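Local coordinates for protein uncharacterized tRNA/rRNA methyltransferase HI0380 (Haemophilus influenzae, PDB 3ILK) that probably transfers a methyl group from S-adenosyl-L-methionine to RNA, as a dimeric member of the TrmH family of SPOUT methyltransferases, at residues 147-150 / 151-155; 177-180 / 181-184; 232-235 / 236-240; 121-124 / 125-129; 50-53 / 54-58. All blocks are in the same frame, centred on the assembly; numbering follows the deposited sequence.

Contact 1: residues 147-150 / 151-155; sequences MAVQ and LVSYE
Ser-153 turns its hydroxyl back onto the carbonyl of Val-149, one helical turn earlier, and illustrates how a small polar side chain is accommodated inside a buried helix. Ser-153 CB rests 3.2 Å from Val-149 O. With chi1 at -62°, OG lies beside its own backbone N and anti to the carbonyl carbon, which brings the hydroxyl over the preceding turn. From there Ser-153 OG donates to Val-149 O at 2.7 Å, approaching from above the carbonyl plane, 45° out of it. Val-149 O also takes the regular helical bond from Ser-153 N, at 2.9 Å and nearly in line with C=O. Val-149 CG1, anti to its own N, stands 3.7 Å from Ser-153 OG and covers the hydroxyl with a methyl group. Beside this pair, Val-152 CG2 leans on Ala-148 O at 3.2 Å, and Leu-151 CG lies over Met-147 O, Met-147 being a selenomethionine.

Around the helix, Val-149 and Val-152 pack on Phe-113 of strand 109-113, and Ser-153 on Met-31. Leu-151 lies by Ile-134, which by similarity belongs to the S-adenosyl-L-methionine site, and packs on Leu-151 of the second subunit, so the helix runs between the probable cofactor site and the dimer interface. Val-149 O accepts both Ser-153 N-H and Ser-153 OG-H, and the buried hydroxyl thus places its proton within its own helix.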
loop_
_atom_site.group_PDB
_atom_site.type_symbol
_atom_site.label_atom_id
_atom_site.label_comp_id
_atom_site.label_asym_id
_atom_site.label_seq_id
_atom_site.Cartn_x
_atom_site.Cartn_y
_atom_site.Cartn_z
HETATM N N MSE A 147 0.655 -18.788 1.147
HETATM C CA MSE A 147 1.161 -17.526 0.591
HETATM C C MSE A 147 0.256 -17.148 -0.581
HETATM O O MSE A 147 -0.186 -15.998 -0.678
HETATM C CB MSE A 147 2.628 -17.677 0.107
HETATM C CG MSE A 147 3.676 -17.855 1.190
HETATM SE SE MSE A 147 5.500 -18.469 0.562
HETATM C CE MSE A 147 6.458 -18.101 2.296
ATOM N N ALA A 148 -0.062 -18.127 -1.443
ATOM C CA ALA A 148 -0.885 -17.833 -2.594
ATOM C C ALA A 148 -2.307 -17.393 -2.211
ATOM O O ALA A 148 -2.862 -16.456 -2.804
ATOM C CB ALA A 148 -0.886 -19.000 -3.605
ATOM N N VAL A 149 -2.894 -18.073 -1.233
ATOM C CA VAL A 149 -4.240 -17.742 -0.785
ATOM C C VAL A 149 -4.252 -16.369 -0.109
ATOM O O VAL A 149 -5.126 -15.574 -0.387
ATOM C CB VAL A 149 -4.836 -18.868 0.135
ATOM C CG1 VAL A 149 -6.236 -18.452 0.742
ATOM C CG2 VAL A 149 -4.942 -20.218 -0.687
ATOM N N GLN A 150 -3.275 -16.115 0.765
ATOM C CA GLN A 150 -3.120 -14.789 1.418
ATOM C C GLN A 150 -3.146 -13.700 0.346
ATOM O O GLN A 150 -3.954 -12.772 0.437
ATOM C CB GLN A 150 -1.819 -14.738 2.218
ATOM C CG GLN A 150 -1.634 -13.528 3.186
ATOM C CD GLN A 150 -2.754 -13.328 4.209
ATOM O OE1 GLN A 150 -3.714 -12.623 3.914
ATOM N NE2 GLN A 150 -2.605 -13.877 5.447
ATOM N N LEU A 151 -2.322 -13.843 -0.700
ATOM C CA LEU A 151 -2.191 -12.757 -1.686
ATOM C C LEU A 151 -3.432 -12.601 -2.503
ATOM O O LEU A 151 -3.860 -11.470 -2.800
ATOM C CB LEU A 151 -1.028 -12.994 -2.659
ATOM C CG LEU A 151 0.418 -12.831 -2.235
ATOM C CD1 LEU A 151 1.243 -12.604 -3.476
ATOM C CD2 LEU A 151 0.567 -11.641 -1.303
ATOM N N VAL A 152 -4.047 -13.712 -2.876
ATOM C CA VAL A 152 -5.274 -13.584 -3.772
ATOM C C VAL A 152 -6.420 -12.973 -2.937
ATOM O O VAL A 152 -7.190 -12.111 -3.424
ATOM C CB VAL A 152 -5.697 -14.965 -4.301
ATOM C CG1 VAL A 152 -7.107 -14.922 -4.967
ATOM C CG2 VAL A 152 -4.639 -15.512 -5.257
ATOM N N SER A 153 -6.521 -13.429 -1.681
ATOM C CA SER A 153 -7.555 -12.939 -0.711
ATOM C C SER A 153 -7.402 -11.452 -0.483
ATOM O O SER A 153 -8.399 -10.701 -0.456
ATOM C CB SER A 153 -7.410 -13.638 0.663
ATOM O OG SER A 153 -7.612 -15.035 0.564
ATOM N N TYR A 154 -6.154 -11.011 -0.306
ATOM C CA TYR A 154 -5.870 -9.612 -0.123
ATOM C C TYR A 154 -6.347 -8.783 -1.383
ATOM O O TYR A 154 -6.981 -7.797 -1.239
ATOM C CB TYR A 154 -4.390 -9.406 0.173
ATOM C CG TYR A 154 -3.904 -7.986 -0.079
ATOM C CD1 TYR A 154 -4.113 -6.960 0.874
ATOM C CD2 TYR A 154 -3.247 -7.665 -1.231
ATOM C CE1 TYR A 154 -3.669 -5.666 0.636
ATOM C CE2 TYR A 154 -2.796 -6.353 -1.468
ATOM C CZ TYR A 154 -3.013 -5.372 -0.526
ATOM O OH TYR A 154 -2.564 -4.082 -0.723
ATOM N N GLU A 155 -6.037 -9.217 -2.590
ATOM C CA GLU A 155 -6.440 -8.472 -3.791
ATOM C C GLU A 155 -7.953 -8.517 -3.903
ATOM O O GLU A 155 -8.569 -7.540 -4.288
ATOM C CB GLU A 155 -5.791 -9.050 -5.069
ATOM C CG GLU A 155 -4.344 -8.639 -5.358
ATOM C CD GLU A 155 -4.120 -7.145 -5.628
ATOM O OE1 GLU A 155 -3.080 -6.807 -6.201
ATOM O OE2 GLU A 155 -4.975 -6.298 -5.300
#

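Contact 2: residues 177-180 / 181-184; sequences YPTT and DQLA
Thr-179 and Gln-182 meet where an extended backbone turns into a helix: Pro-178 and Thr-179 have psi values of 160° and 168°, whereas Thr-180 onward is helical. Thr-179 is the N-cap. The first turn closes through Leu-183 N to Thr-179 O at 3.2 Å and Ala-184 N to Thr-180 O at 3.0 Å.

The side chains complete a reciprocal capping box. Thr-179 OG1 accepts from Gln-182 N at 3.1 Å, and in return Thr-179 N donates to Gln-182 OE1 at 2.7 Å along an almost straight N-H line of 170°. Gln-182 can answer because its CG is anti to the carbonyl carbon and the chain runs on extended, carrying the amide oxygen back to the cap; the donor meets that oxygen tilted out of the amide plane. The threonine hydroxyl has a further role. Thr-179 OG1 donates to Asp-181 OD1 at 2.6 Å, coming from above the carboxylate plane, so one hydroxyl both accepts a backbone N-H and donates its own O-H. A carboxylate at this end of the helix should also interact favourably with the helix dipole.

Next to the box, Pro-178 CG touches Leu-183 CD2 at 3.7 Å, an apolar pair between the residue before the N-cap and the fourth residue after it, as in a hydrophobic staple. Pro-178 and Gln-182 also lie against Lys-220 and Leu-223, and Leu-183 against Leu-218, so the start of helix 180-197 packs beside the beginning of helix 220-240.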
loop_
_atom_site.group_PDB
_atom_site.type_symbol
_atom_site.label_atom_id
_atom_site.label_comp_id
_atom_site.label_asym_id
_atom_site.label_seq_id
_atom_site.Cartn_x
_atom_site.Cartn_y
_atom_site.Cartn_z
ATOM N N TYR A 177 -17.635 23.969 -7.240
ATOM C CA TYR A 177 -16.471 24.561 -7.874
ATOM C C TYR A 177 -16.727 26.062 -7.958
ATOM O O TYR A 177 -17.850 26.484 -8.137
ATOM C CB TYR A 177 -16.227 23.977 -9.268
ATOM C CG TYR A 177 -15.469 22.670 -9.259
ATOM C CD1 TYR A 177 -14.083 22.649 -9.069
ATOM C CD2 TYR A 177 -16.130 21.448 -9.444
ATOM C CE1 TYR A 177 -13.369 21.448 -9.055
ATOM C CE2 TYR A 177 -15.424 20.232 -9.434
ATOM C CZ TYR A 177 -14.043 20.246 -9.240
ATOM O OH TYR A 177 -13.326 19.069 -9.224
ATOM N N PRO A 178 -15.680 26.875 -7.805
ATOM C CA PRO A 178 -15.898 28.320 -7.885
ATOM C C PRO A 178 -16.415 28.754 -9.259
ATOM O O PRO A 178 -16.238 28.048 -10.245
ATOM C CB PRO A 178 -14.502 28.905 -7.664
ATOM C CG PRO A 178 -13.551 27.773 -7.972
ATOM C CD PRO A 178 -14.266 26.522 -7.594
ATOM N N THR A 179 -17.026 29.924 -9.310
ATOM C CA THR A 179 -17.523 30.463 -10.568
ATOM C C THR A 179 -16.346 31.105 -11.291
ATOM O O THR A 179 -15.277 31.292 -10.702
ATOM C CB THR A 179 -18.634 31.493 -10.337
ATOM O OG1 THR A 179 -18.137 32.565 -9.520
ATOM C CG2 THR A 179 -19.817 30.850 -9.645
ATOM N N THR A 180 -16.548 31.424 -12.566
ATOM C CA THR A 180 -15.535 32.100 -13.385
ATOM C C THR A 180 -15.154 33.421 -12.746
ATOM O O THR A 180 -13.990 33.791 -12.720
ATOM C CB THR A 180 -16.063 32.454 -14.848
ATOM O OG1 THR A 180 -16.715 31.327 -15.443
ATOM C CG2 THR A 180 -14.896 32.831 -15.750
ATOM N N ASP A 181 -16.151 34.166 -12.277
ATOM C CA ASP A 181 -15.898 35.447 -11.622
ATOM C C ASP A 181 -15.161 35.270 -10.270
ATOM O O ASP A 181 -14.293 36.061 -9.872
ATOM C CB ASP A 181 -17.203 36.243 -11.535
ATOM C CG ASP A 181 -18.254 35.606 -10.626
ATOM O OD1 ASP A 181 -18.875 34.583 -10.984
ATOM O OD2 ASP A 181 -18.530 36.206 -9.578
ATOM N N GLN A 182 -15.463 34.209 -9.553
ATOM C CA GLN A 182 -14.763 34.034 -8.286
ATOM C C GLN A 182 -13.265 33.891 -8.511
ATOM O O GLN A 182 -12.463 34.617 -7.891
ATOM C CB GLN A 182 -15.358 32.888 -7.507
ATOM C CG GLN A 182 -16.571 33.307 -6.735
ATOM C CD GLN A 182 -17.486 32.163 -6.397
ATOM O OE1 GLN A 182 -17.332 31.069 -6.918
ATOM N NE2 GLN A 182 -18.456 32.415 -5.542
ATOM N N LEU A 183 -12.885 33.023 -9.451
ATOM C CA LEU A 183 -11.460 32.755 -9.745
ATOM C C LEU A 183 -10.792 34.006 -10.321
ATOM O O LEU A 183 -9.654 34.361 -9.996
ATOM C CB LEU A 183 -11.331 31.648 -10.787
ATOM C CG LEU A 183 -11.668 30.194 -10.493
ATOM C CD1 LEU A 183 -11.582 29.392 -11.799
ATOM C CD2 LEU A 183 -10.654 29.578 -9.495
ATOM N N ALA A 184 -11.528 34.696 -11.172
ATOM C CA ALA A 184 -11.017 35.891 -11.774
ATOM C C ALA A 184 -10.747 36.896 -10.676
ATOM O O ALA A 184 -9.681 37.502 -10.655
ATOM C CB ALA A 184 -12.051 36.468 -12.822
#

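Contact 3: residues 232-235 / 236-240; sequences AVEK and RIDLT
Glu-234 and Asp-238 stand one turn apart on the same helix, their side chains set at a slant and their carboxylate planes 36° apart. The closest approach of the two side chains is not between the charged ends: Asp-238 OD2 lies 3.1 Å from Glu-234 CG, against the methylene part of the longer chain. Asp-238 OD2 is also 3.0 Å from Glu-234 O, two acceptors with no hydrogen bond between them. Glu-234 is extended, with CG anti to its backbone N (chi1 -171°), and leads its carboxylate outward, away from the aspartate, leaving Glu-234 OE2 4.1 Å from Asp-238 OD2. Such crowding of negative charge would be expected to raise proton affinity, but the charge of Glu-234 is probably offset by a salt bridge to Arg-192 and a hydrogen bond between its OE1 and Tyr-189 OH.

A second pair, Val-233 and Ile-237, is apolar and looser, with Val-233 CG1 4.2 Å from Ile-237 CD1. Ile-237 CG1 lies nearer to the backbone, 3.4 Å from Val-233 O. The main chain beneath is regular here: Ile-237 N donates to Val-233 O at 3.0 Å, and Asp-238 N to Glu-234 O at 2.8 Å.

Val-233, Glu-234 and Ile-237 all face helix 180-197, packing on Ile-193, while Arg-236 turns to Leu-197 of the second subunit. The end of helix 220-240 therefore lies along helix 180-197 and meets the partner chain.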
loop_
_atom_site.group_PDB
_atom_site.type_symbol
_atom_site.label_atom_id
_atom_site.label_comp_id
_atom_site.label_asym_id
_atom_site.label_seq_id
_atom_site.Cartn_x
_atom_site.Cartn_y
_atom_site.Cartn_z
ATOM N N ALA A 232 -4.778 37.493 4.634
ATOM C CA ALA A 232 -3.786 37.443 5.700
ATOM C C ALA A 232 -2.582 38.360 5.379
ATOM O O ALA A 232 -2.237 39.219 6.183
ATOM C CB ALA A 232 -3.385 36.021 5.984
ATOM N N VAL A 233 -1.990 38.204 4.197
ATOM C CA VAL A 233 -0.923 39.089 3.686
ATOM C C VAL A 233 -1.356 40.584 3.602
ATOM O O VAL A 233 -0.582 41.481 3.985
ATOM C CB VAL A 233 -0.404 38.596 2.284
ATOM C CG1 VAL A 233 0.719 39.499 1.749
ATOM C CG2 VAL A 233 0.107 37.161 2.389
ATOM N N GLU A 234 -2.584 40.833 3.128
ATOM C CA GLU A 234 -3.115 42.185 3.023
ATOM C C GLU A 234 -3.152 42.933 4.354
ATOM O O GLU A 234 -2.707 44.079 4.436
ATOM C CB GLU A 234 -4.508 42.196 2.372
ATOM C CG GLU A 234 -4.992 43.611 2.062
ATOM C CD GLU A 234 -6.286 43.678 1.249
ATOM O OE1 GLU A 234 -7.171 42.789 1.365
ATOM O OE2 GLU A 234 -6.416 44.656 0.491
ATOM N N LYS A 235 -3.699 42.284 5.379
ATOM C CA LYS A 235 -3.739 42.822 6.739
ATOM C C LYS A 235 -2.348 43.278 7.189
ATOM O O LYS A 235 -2.195 44.364 7.754
ATOM C CB LYS A 235 -4.323 41.799 7.723
ATOM C CG LYS A 235 -5.793 41.452 7.467
ATOM C CD LYS A 235 -6.386 40.405 8.447
ATOM C CE LYS A 235 -5.967 38.958 8.126
ATOM N NZ LYS A 235 -4.657 38.596 8.814
ATOM N N ARG A 236 -1.339 42.453 6.911
ATOM C CA ARG A 236 0.054 42.781 7.239
ATOM C C ARG A 236 0.593 44.012 6.486
ATOM O O ARG A 236 1.200 44.893 7.099
ATOM C CB ARG A 236 0.966 41.573 6.997
ATOM C CG ARG A 236 1.483 40.856 8.253
ATOM C CD ARG A 236 1.921 41.788 9.358
ATOM N NE ARG A 236 3.181 41.340 9.946
ATOM C CZ ARG A 236 3.317 40.276 10.730
ATOM N NH1 ARG A 236 2.260 39.530 11.052
ATOM N NH2 ARG A 236 4.519 39.965 11.198
ATOM N N ILE A 237 0.395 44.044 5.165
ATOM C CA ILE A 237 0.715 45.212 4.323
ATOM C C ILE A 237 0.072 46.470 4.908
ATOM O O ILE A 237 0.731 47.507 5.065
ATOM C CB ILE A 237 0.211 45.056 2.846
ATOM C CG1 ILE A 237 0.888 43.881 2.135
ATOM C CG2 ILE A 237 0.421 46.363 2.047
ATOM C CD1 ILE A 237 0.242 43.514 0.798
ATOM N N ASP A 238 -1.218 46.354 5.231
ATOM C CA ASP A 238 -2.023 47.486 5.696
ATOM C C ASP A 238 -1.625 47.948 7.091
ATOM O O ASP A 238 -2.030 49.025 7.544
ATOM C CB ASP A 238 -3.516 47.144 5.628
ATOM C CG ASP A 238 -4.028 47.026 4.189
ATOM O OD1 ASP A 238 -3.587 47.812 3.318
ATOM O OD2 ASP A 238 -4.872 46.143 3.930
ATOM N N LEU A 239 -0.805 47.134 7.750
ATOM C CA LEU A 239 -0.331 47.423 9.088
ATOM C C LEU A 239 1.041 48.117 9.070
ATOM O O LEU A 239 1.411 48.784 10.040
ATOM C CB LEU A 239 -0.282 46.131 9.907
ATOM C CG LEU A 239 -0.843 46.197 11.329
ATOM C CD1 LEU A 239 -2.365 46.048 11.337
ATOM C CD2 LEU A 239 -0.195 45.126 12.187
ATOM N N THR A 240 1.781 47.967 7.966
ATOM C CA THR A 240 3.126 48.560 7.821
ATOM C C THR A 240 3.063 50.034 7.432
ATOM O O THR A 240 3.737 50.874 8.031
ATOM C CB THR A 240 3.970 47.806 6.760
ATOM O OG1 THR A 240 4.093 46.424 7.126
ATOM C CG2 THR A 240 5.363 48.420 6.609
#

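Contact 4: residues 121-124 / 125-129; sequences TNEE and LLKCH
Glu-123 holds its CG anti to the backbone N (chi1 -179°), whereas Lys-127 has its CG anti to the carbonyl carbon (chi1 -66°), and both chains then run out extended. As a result they lie side by side, pointing the same way, and end in a salt bridge with Glu-123 OE2 and Lys-127 NZ 3.2 Å apart. The ammonium comes from above the carboxylate plane, 55° out of it. Lys-127 NZ has a second anionic partner in Asp-69, so it links residues 123 and 127 to helix 68-71. Along the way Lys-127 CG passes 3.4 Å from Glu-123 O.

On the buried side, Leu-125 CG lies over Thr-121 O at 3.2 Å, the same oxygen that receives Leu-125 N at 2.8 Å. Leu-125 also packs near Ser-82, which by similarity belongs to the S-adenosyl-L-methionine site.

At the start of the helix, Glu-124 N donates to Thr-121 OG1 at 3.2 Å, while Thr-121 N faces Glu-124 OE1, whose position is less certain, as is its salt bridge to Arg-115. This reciprocal N-cap is a capping box, overlapped by the i to i+4 salt bridge from Glu-123 to Lys-127, in a short helix leading towards strand 130-132 of the SPOUT domain.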
loop_
_atom_site.group_PDB
_atom_site.type_symbol
_atom_site.label_atom_id
_atom_site.label_comp_id
_atom_site.label_asym_id
_atom_site.label_seq_id
_atom_site.Cartn_x
_atom_site.Cartn_y
_atom_site.Cartn_z
ATOM N N THR A 121 -4.391 -30.302 -13.889
ATOM C CA THR A 121 -4.245 -31.225 -14.989
ATOM C C THR A 121 -4.811 -30.468 -16.175
ATOM O O THR A 121 -5.509 -29.448 -15.992
ATOM C CB THR A 121 -5.036 -32.570 -14.774
ATOM O OG1 THR A 121 -6.426 -32.265 -14.666
ATOM C CG2 THR A 121 -4.583 -33.300 -13.467
ATOM N N ASN A 122 -4.467 -30.954 -17.368
ATOM C CA ASN A 122 -5.092 -30.569 -18.596
ATOM C C ASN A 122 -6.608 -30.401 -18.489
ATOM O O ASN A 122 -7.074 -29.348 -18.789
ATOM C CB ASN A 122 -4.802 -31.619 -19.684
ATOM C CG ASN A 122 -3.794 -31.166 -20.703
ATOM O OD1 ASN A 122 -3.512 -29.963 -20.849
ATOM N ND2 ASN A 122 -3.255 -32.130 -21.468
ATOM N N GLU A 123 -7.366 -31.454 -18.182
ATOM C CA GLU A 123 -8.823 -31.376 -17.955
ATOM C C GLU A 123 -9.226 -30.233 -16.973
ATOM O O GLU A 123 -10.126 -29.401 -17.306
ATOM C CB GLU A 123 -9.340 -32.726 -17.438
ATOM C CG GLU A 123 -10.837 -32.803 -17.172
ATOM C CD GLU A 123 -11.276 -34.195 -16.704
ATOM O OE1 GLU A 123 -10.451 -34.962 -16.103
ATOM O OE2 GLU A 123 -12.463 -34.523 -16.946
ATOM N N GLU A 124 -8.542 -30.145 -15.827
ATOM C CA GLU A 124 -8.845 -29.099 -14.825
ATOM C C GLU A 124 -8.617 -27.693 -15.398
ATOM O O GLU A 124 -9.501 -26.841 -15.250
ATOM C CB GLU A 124 -8.085 -29.267 -13.519
ATOM C CG GLU A 124 -8.504 -30.608 -12.839
ATOM C CD GLU A 124 -7.490 -31.110 -11.795
ATOM O OE1 GLU A 124 -6.402 -30.558 -11.643
ATOM O OE2 GLU A 124 -7.801 -32.103 -11.160
ATOM N N LEU A 125 -7.461 -27.466 -16.062
ATOM C CA LEU A 125 -7.202 -26.173 -16.755
ATOM C C LEU A 125 -8.286 -25.815 -17.751
ATOM O O LEU A 125 -8.715 -24.647 -17.822
ATOM C CB LEU A 125 -5.835 -26.180 -17.461
ATOM C CG LEU A 125 -4.550 -26.414 -16.602
ATOM C CD1 LEU A 125 -3.305 -26.584 -17.530
ATOM C CD2 LEU A 125 -4.279 -25.302 -15.575
ATOM N N LEU A 126 -8.719 -26.796 -18.554
ATOM C CA LEU A 126 -9.753 -26.537 -19.573
ATOM C C LEU A 126 -11.048 -26.132 -18.871
ATOM O O LEU A 126 -11.826 -25.332 -19.390
ATOM C CB LEU A 126 -9.980 -27.765 -20.495
ATOM C CG LEU A 126 -11.101 -27.690 -21.566
ATOM C CD1 LEU A 126 -10.867 -26.566 -22.553
ATOM C CD2 LEU A 126 -11.279 -29.044 -22.318
ATOM N N LYS A 127 -11.263 -26.637 -17.662
ATOM C CA LYS A 127 -12.475 -26.258 -16.956
ATOM C C LYS A 127 -12.426 -24.892 -16.248
ATOM O O LYS A 127 -13.464 -24.434 -15.768
ATOM C CB LYS A 127 -12.944 -27.378 -16.040
ATOM C CG LYS A 127 -13.409 -28.639 -16.790
ATOM C CD LYS A 127 -13.508 -29.829 -15.814
ATOM C CE LYS A 127 -14.330 -30.987 -16.401
ATOM N NZ LYS A 127 -14.112 -32.196 -15.544
ATOM N N CYS A 128 -11.282 -24.205 -16.272
ATOM C CA CYS A 128 -11.211 -22.834 -15.777
ATOM C C CYS A 128 -11.452 -21.792 -16.867
ATOM O O CYS A 128 -10.904 -21.919 -17.950
ATOM C CB CYS A 128 -9.864 -22.556 -15.213
ATOM S SG CYS A 128 -9.506 -23.698 -13.870
ATOM N N HIS A 129 -12.137 -20.695 -16.526
ATOM C CA HIS A 129 -12.436 -19.654 -17.556
ATOM C C HIS A 129 -11.175 -18.789 -17.652
ATOM O O HIS A 129 -10.808 -18.357 -18.732
ATOM C CB HIS A 129 -13.644 -18.836 -17.129
ATOM C CG HIS A 129 -14.894 -19.657 -17.031
ATOM N ND1 HIS A 129 -15.743 -19.863 -18.110
ATOM C CD2 HIS A 129 -15.399 -20.386 -16.008
ATOM C CE1 HIS A 129 -16.726 -20.669 -17.745
ATOM N NE2 HIS A 129 -16.541 -21.001 -16.478
#

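Contact 5: residues 50-53 / 54-58; sequences ALSA and GAENI
Ser-52 and Ala-55 are the end residues of a type I' beta turn, in which Ala-53 (phi 55°) and Gly-54 (phi 102°) both adopt positive phi and Ala-55 N donates to Ser-52 O at 2.9 Å. The donor comes from above the carbonyl plane. At the backbone angles of Gly-54 a side chain would press against the carbonyl oxygen of Ala-53, so the absence of one suits the turn.

Across it, Ala-55 CB lies 3.2 Å from Ser-52 O and 4.0 Å from Ser-52 CB. With chi1 at 78°, Ser-52 OG sits between its own N and carbonyl carbon, which sets it against the face of the Glu-56 carboxylate. There Glu-56 CD is 3.4 Å from Ser-52 OG, a contact without a hydrogen bond; the hydroxyl is bonded instead to Tyr-49 O, in the preceding helix.

Lys-29 of helix 18-31 binds both Gly-54 O and Asn-57 OD1, and Ala-53 O is hydrogen-bonded to Tyr-140 of the second subunit. The whole is a tight two-turn connection between helices 46-50 and 56-61: a type I turn leaves the first helix, the type I' turn reverses the chain, and Ala-55 is the N-cap of the second.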
loop_
_atom_site.group_PDB
_atom_site.type_symbol
_atom_site.label_atom_id
_atom_site.label_comp_id
_atom_site.label_asym_id
_atom_site.label_seq_id
_atom_site.Cartn_x
_atom_site.Cartn_y
_atom_site.Cartn_z
ATOM N N ALA A 50 -5.069 -26.236 14.712
ATOM C CA ALA A 50 -4.002 -25.474 15.356
ATOM C C ALA A 50 -3.489 -24.306 14.506
ATOM O O ALA A 50 -3.412 -23.192 14.992
ATOM C CB ALA A 50 -2.838 -26.379 15.751
ATOM N N LEU A 51 -3.118 -24.575 13.262
ATOM C CA LEU A 51 -2.565 -23.536 12.391
ATOM C C LEU A 51 -3.605 -22.499 11.892
ATOM O O LEU A 51 -3.248 -21.480 11.242
ATOM C CB LEU A 51 -1.779 -24.195 11.231
ATOM C CG LEU A 51 -0.302 -24.499 11.518
ATOM C CD1 LEU A 51 -0.140 -25.343 12.791
ATOM C CD2 LEU A 51 0.373 -25.185 10.347
ATOM N N SER A 52 -4.893 -22.750 12.164
ATOM C CA SER A 52 -5.925 -21.807 11.721
ATOM C C SER A 52 -5.924 -20.572 12.640
ATOM O O SER A 52 -6.398 -19.476 12.271
ATOM C CB SER A 52 -7.307 -22.480 11.667
ATOM O OG SER A 52 -7.835 -22.573 12.974
ATOM N N ALA A 53 -5.410 -20.767 13.848
ATOM C CA ALA A 53 -5.156 -19.657 14.763
ATOM C C ALA A 53 -6.383 -18.763 15.063
ATOM O O ALA A 53 -6.275 -17.550 15.048
ATOM C CB ALA A 53 -3.942 -18.804 14.256
ATOM N N GLY A 54 -7.531 -19.371 15.319
ATOM C CA GLY A 54 -8.775 -18.642 15.509
ATOM C C GLY A 54 -9.673 -18.681 14.270
ATOM O O GLY A 54 -10.811 -18.158 14.290
ATOM N N ALA A 55 -9.184 -19.280 13.190
ATOM C CA ALA A 55 -10.012 -19.464 12.017
ATOM C C ALA A 55 -10.586 -20.885 11.952
ATOM O O ALA A 55 -10.818 -21.440 10.859
ATOM C CB ALA A 55 -9.223 -19.136 10.760
ATOM N N GLU A 56 -10.836 -21.491 13.103
ATOM C CA GLU A 56 -11.353 -22.855 13.126
ATOM C C GLU A 56 -12.699 -22.991 12.416
ATOM O O GLU A 56 -12.981 -24.031 11.814
ATOM C CB GLU A 56 -11.495 -23.384 14.551
ATOM C CG GLU A 56 -10.179 -23.657 15.281
ATOM C CD GLU A 56 -9.574 -22.402 15.909
ATOM O OE1 GLU A 56 -10.087 -21.290 15.665
ATOM O OE2 GLU A 56 -8.580 -22.527 16.666
ATOM N N ASN A 57 -13.535 -21.959 12.515
ATOM C CA ASN A 57 -14.868 -22.013 11.937
ATOM C C ASN A 57 -14.786 -22.363 10.452
ATOM O O ASN A 57 -15.589 -23.188 9.926
ATOM C CB ASN A 57 -15.619 -20.688 12.151
ATOM C CG ASN A 57 -14.909 -19.478 11.481
ATOM O OD1 ASN A 57 -13.734 -19.147 11.780
ATOM N ND2 ASN A 57 -15.626 -18.818 10.571
ATOM N N ILE A 58 -13.801 -21.753 9.783
ATOM C CA ILE A 58 -13.597 -21.952 8.330
ATOM C C ILE A 58 -13.224 -23.410 8.034
ATOM O O ILE A 58 -13.793 -24.008 7.143
ATOM C CB ILE A 58 -12.608 -20.894 7.743
ATOM C CG1 ILE A 58 -13.203 -19.475 7.901
ATOM C CG2 ILE A 58 -12.194 -21.260 6.304
ATOM C CD1 ILE A 58 -12.254 -18.274 7.575
#

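In the fold
From the N terminus, contact 5 comes first, closing the turn between helices 46-50 and 56-61. Contact 4 follows at the short helix before strand 130-132, the centres of contacts 4 and 5 about 30 Å apart. Contact 1 then lies on helix 145-169, with centres about 17 Å from contact 5 and 21 Å from contact 4, all three within the SpoU methylase region. Beyond that helix the chain reaches the distant helical part, where contact 2 starts helix 180-197 and contact 3 lies towards the end of helix 220-240, centres about 24 Å apart. All five are local and in series, none nesting or crossing. Contacts 1, 3 and 5 also touch the second subunit, so the dimer interface involves both parts.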